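Local coordinates for protein Succinylglutamatedesuccinylase/aspartoacylase (Rhodobacter sphaeroides 2.4.1, PDB 3CDX) that probably hydrolyses amide or ester bonds as a metal-dependent hydrolase of the succinylglutamate desuccinylase/aspartoacylase family, with a calcium ion bound at its metal site, at residues V47-G51 against L80-E84; I71-L76 against G229-L234. The contacts are given in a common frame with arbitrary orientation. Numbering follows the deposited sequence.

Overall arrangement
After strand 21-30 the chain forms strand 40-50, whose end is the earlier half of contact 1. It then runs through strand 55-60 and past the metal ligands His63 and Glu66 into helix 68-79, where residues 71-76 form the earlier half of contact 2. At the end of that helix, residues 80-84 turn back against 47-51 and close contact 1 as a local loop. Contact 2 closes much later, when helix 223-239 brings residues 229-234 against helix 68-79. The two closures therefore cross rather than nest. Their centres lie about 16 Å apart; contact 1 ties the turn after helix 68-79 to the end of strand 40-50, contact 2 the helix itself to helix 223-239.

Contact 1: V47-G51 against L80-E84; sequences VVKNG and LRPEE
The turn that leads out of helix 68-79 packs against the end of strand 40-50, chiefly through Val48, Pro82 and Asn50. Residues 47-50 are extended, the last part of the strand, and Gly51 leaves it with positive phi. On the other side Leu80 is the first residue to abandon helical angles, Arg81 stays extended, and 82-84 form a short 3-10 turn in which Glu84 N bonds to Arg81 O (3.0 Å). The closest CA pair is Val48 and Pro82, at 5.4 Å. Val48, chi1 t, points toward the turn and is the centre of the contact: its CG1 reaches CA of Pro82 at 3.3 Å and CB of Pro82 at 4.0 Å, while its CG2 meets CD2 of Leu80 (t, p) at 4.1 Å. Two residues on, Asn50 (chi1 t) also points toward the turn and is covered beside Pro82, its ND2 hydrogen-bonded to the backbone O of Val85. No hydrogen bond joins the two segments; the contact is one of shape. The turn is braced on its own: Arg81 N donates to Glu84 OE2 (2.8 Å), and Arg81 NH1 forms a salt bridge with Glu83 OE2 (3.2 Å). Parallel neighbours 55-60 and 87-92, joined through helix 68-79, make a beta-alpha-beta crossover, and 80-84 begins the passage from its helix into its second strand. Strand 40-50 is hydrogen-bonded between strands 21-30 and 87-92, Val48 pairing with Val89 and Asn50 with Gly87, so the turn packs on the neighbour of the strand it leads into, with Arg22 of strand 21-30 touching both Val48 and Pro82.

Contact 2: I71-L76 against G229-L234; sequences IAISDL and GKRGIL
Helices that pack together do so by fitting the bumps of one into the hollows of the other, and helices 68-79 and 223-239 give a worked example. Both segments are regular alpha-helix; their axes come within 9.0 Å and cross at -55°, with N-to-C directions 55° apart. The closest CA atoms, of Ala72 and Lys230, are 4.8 Å apart. Here the Ala72 methyl packs on the backbone where Gly229 passes into Lys230, its CB 4.1 Å from Gly229 C and 3.9 Å from Lys230 N, and against the Lys230 side chain, 4.1 Å from CG. The main bump is Ile233 (p, t), the residue most covered by the contact. Its CD1 enters a hollow bounded by Ala72, Ile73 and Leu76, 3.6 Å from Ala72 O, 4.2 Å from Ile73 CG1 and 3.7 Å from Leu76 CD2. Leu76 (t, p) also reaches across, its CD1 4.0 Å from Leu234 CD2. At the margin, Lys230 extends its chain past Ala72 to Asp75: NZ of Lys230 and OD2 of Asp75 form a long salt bridge of 3.7 Å, and a water gives a hydrogen bond to Asp75 OD2 (3.1 Å) while accepting one from Lys230 NZ (2.7 Å). Asp75 OD1 has a firmer partner in Arg79. Ile71 packs against His298 of a second subunit. Beneath the pair lies the central sheet: the two helices cover strands 55-60 and 144-148, Ile73 and Ile233 both resting on Leu58 of the first and on Met148 of the second, next in sequence to the metal ligand His149.

Contact 1: V47-G51 against L80-E84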
# COMPACT_ATOMS: atom_id res chain seq x y z
N VAL A 47 37.68 8.81 -1.52
CA VAL A 47 38.65 9.06 -2.60
C VAL A 47 40.03 9.05 -1.99
O VAL A 47 40.26 9.69 -0.94
CB VAL A 47 38.39 10.37 -3.40
CG1 VAL A 47 38.53 11.60 -2.50
CG2 VAL A 47 39.34 10.49 -4.60
N VAL A 48 40.91 8.28 -2.62
CA VAL A 48 42.34 8.28 -2.30
C VAL A 48 43.07 8.77 -3.56
O VAL A 48 42.92 8.21 -4.65
CB VAL A 48 42.85 6.86 -1.87
CG1 VAL A 48 44.34 6.87 -1.62
CG2 VAL A 48 42.13 6.37 -0.62
N LYS A 49 43.86 9.83 -3.39
CA LYS A 49 44.68 10.36 -4.47
C LYS A 49 46.14 10.50 -4.00
O LYS A 49 46.42 11.06 -2.95
CB LYS A 49 44.11 11.69 -4.96
CG LYS A 49 44.79 12.28 -6.21
CD LYS A 49 44.17 13.61 -6.60
CE LYS A 49 45.20 14.59 -7.18
NZ LYS A 49 45.80 14.09 -8.42
N ASN A 50 47.05 9.97 -4.80
CA ASN A 50 48.48 10.10 -4.54
C ASN A 50 49.25 9.96 -5.84
O ASN A 50 48.93 9.10 -6.69
CB ASN A 50 48.96 9.03 -3.55
CG ASN A 50 50.43 9.22 -3.11
OD1 ASN A 50 50.79 10.25 -2.56
ND2 ASN A 50 51.25 8.20 -3.33
N GLY A 51 50.27 10.80 -5.98
CA GLY A 51 51.28 10.63 -7.01
C GLY A 51 50.67 10.77 -8.37
O GLY A 51 49.89 11.70 -8.61
N LEU A 80 42.30 1.07 2.34
CA LEU A 80 43.23 1.67 1.36
C LEU A 80 43.84 3.01 1.79
O LEU A 80 43.13 3.91 2.20
CB LEU A 80 42.52 1.82 -0.00
CG LEU A 80 43.32 2.30 -1.23
CD1 LEU A 80 44.41 1.30 -1.66
CD2 LEU A 80 42.40 2.65 -2.39
N ARG A 81 45.16 3.15 1.65
CA ARG A 81 45.88 4.37 2.11
C ARG A 81 46.53 5.14 0.97
O ARG A 81 46.98 4.54 -0.00
CB ARG A 81 46.96 4.02 3.14
CG ARG A 81 46.46 3.47 4.47
CD ARG A 81 47.56 2.68 5.17
NE ARG A 81 47.87 1.38 4.53
CZ ARG A 81 49.12 0.92 4.32
NH1 ARG A 81 50.18 1.67 4.64
NH2 ARG A 81 49.32 -0.26 3.73
N PRO A 82 46.59 6.48 1.08
CA PRO A 82 47.15 7.30 -0.01
C PRO A 82 48.55 6.88 -0.46
O PRO A 82 48.86 6.89 -1.66
CB PRO A 82 47.13 8.74 0.55
CG PRO A 82 46.18 8.71 1.69
CD PRO A 82 46.11 7.30 2.22
N GLU A 83 49.37 6.43 0.49
CA GLU A 83 50.72 6.02 0.20
C GLU A 83 50.86 4.74 -0.62
O GLU A 83 51.93 4.49 -1.18
CB GLU A 83 51.51 5.92 1.51
CG GLU A 83 51.23 4.64 2.27
CD GLU A 83 51.55 4.77 3.73
OE1 GLU A 83 50.98 5.66 4.39
OE2 GLU A 83 52.37 3.95 4.23
N GLU A 84 49.82 3.90 -0.70
CA GLU A 84 49.92 2.71 -1.58
C GLU A 84 49.51 3.03 -3.02
O GLU A 84 49.58 2.15 -3.90
CB GLU A 84 49.04 1.55 -1.10
CG GLU A 84 48.92 1.31 0.40
CD GLU A 84 47.75 0.40 0.73
OE1 GLU A 84 47.77 -0.78 0.30
OE2 GLU A 84 46.79 0.86 1.41

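Contact 2: I71-L76 against G229-L234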
# COMPACT_ATOMS: atom_id res chain seq x y z
N ILE A 71 29.95 -4.90 0.01
CA ILE A 71 30.96 -5.45 0.93
C ILE A 71 32.40 -5.22 0.43
O ILE A 71 33.22 -4.65 1.16
CB ILE A 71 30.74 -6.94 1.16
CG1 ILE A 71 29.42 -7.19 1.95
CG2 ILE A 71 31.94 -7.54 1.90
CD1 ILE A 71 28.92 -8.66 1.84
N ALA A 72 32.69 -5.63 -0.81
CA ALA A 72 34.05 -5.56 -1.34
C ALA A 72 34.56 -4.10 -1.33
O ALA A 72 35.67 -3.83 -0.86
CB ALA A 72 34.09 -6.10 -2.74
N ILE A 73 33.73 -3.18 -1.81
CA ILE A 73 34.14 -1.78 -1.96
C ILE A 73 34.22 -1.00 -0.63
O ILE A 73 35.11 -0.20 -0.45
CB ILE A 73 33.28 -1.05 -3.03
CG1 ILE A 73 33.46 -1.72 -4.40
CG2 ILE A 73 33.64 0.41 -3.18
CD1 ILE A 73 32.47 -1.20 -5.46
N SER A 74 33.27 -1.21 0.28
CA SER A 74 33.33 -0.51 1.55
C SER A 74 34.51 -1.00 2.38
O SER A 74 35.14 -0.22 3.12
CB SER A 74 32.01 -0.62 2.33
OG SER A 74 31.81 -1.92 2.84
N ASP A 75 34.79 -2.30 2.28
CA ASP A 75 35.99 -2.86 2.92
C ASP A 75 37.28 -2.20 2.38
O ASP A 75 38.14 -1.79 3.15
CB ASP A 75 35.99 -4.39 2.73
CG ASP A 75 37.25 -5.06 3.32
OD1 ASP A 75 37.36 -5.10 4.56
OD2 ASP A 75 38.09 -5.57 2.52
N LEU A 76 37.40 -2.09 1.05
CA LEU A 76 38.61 -1.50 0.45
C LEU A 76 38.69 -0.04 0.82
O LEU A 76 39.78 0.48 1.14
CB LEU A 76 38.66 -1.71 -1.08
CG LEU A 76 39.91 -1.18 -1.82
CD1 LEU A 76 41.23 -1.78 -1.27
CD2 LEU A 76 39.78 -1.35 -3.35
N GLY A 229 35.17 -10.97 -5.73
CA GLY A 229 35.03 -9.53 -5.84
C GLY A 229 36.08 -8.73 -5.10
O GLY A 229 36.62 -7.78 -5.64
N LYS A 230 36.38 -9.09 -3.86
CA LYS A 230 37.45 -8.42 -3.11
C LYS A 230 38.81 -8.52 -3.83
O LYS A 230 39.52 -7.51 -4.03
CB LYS A 230 37.60 -9.04 -1.72
CG LYS A 230 36.56 -8.64 -0.64
CD LYS A 230 36.94 -9.21 0.76
CE LYS A 230 36.19 -8.50 1.88
NZ LYS A 230 36.57 -8.89 3.29
N ARG A 231 39.19 -9.74 -4.22
CA ARG A 231 40.43 -9.93 -5.01
C ARG A 231 40.37 -9.17 -6.37
O ARG A 231 41.35 -8.60 -6.80
CB ARG A 231 40.71 -11.42 -5.21
CG ARG A 231 42.09 -11.74 -5.85
CD ARG A 231 42.27 -13.22 -6.13
NE ARG A 231 41.52 -13.66 -7.29
CZ ARG A 231 41.60 -14.89 -7.80
NH1 ARG A 231 42.41 -15.78 -7.26
NH2 ARG A 231 40.90 -15.21 -8.86
N GLY A 232 39.22 -9.19 -7.04
CA GLY A 232 39.14 -8.64 -8.40
C GLY A 232 39.41 -7.16 -8.45
O GLY A 232 40.01 -6.66 -9.41
N ILE A 233 38.95 -6.43 -7.43
CA ILE A 233 39.15 -5.00 -7.41
C ILE A 233 40.59 -4.61 -7.11
O ILE A 233 41.09 -3.65 -7.69
CB ILE A 233 38.09 -4.21 -6.56
CG1 ILE A 233 38.14 -4.55 -5.07
CG2 ILE A 233 36.67 -4.46 -7.15
CD1 ILE A 233 37.11 -3.74 -4.20
N LEU A 234 41.25 -5.35 -6.21
CA LEU A 234 42.70 -5.21 -5.99
C LEU A 234 43.48 -5.51 -7.26
O LEU A 234 44.33 -4.72 -7.64
CB LEU A 234 43.19 -6.18 -4.90
CG LEU A 234 42.88 -5.85 -3.45
CD1 LEU A 234 43.33 -7.04 -2.58
CD2 LEU A 234 43.54 -4.55 -3.00
O HOH W 1 39.20 -8.34 3.47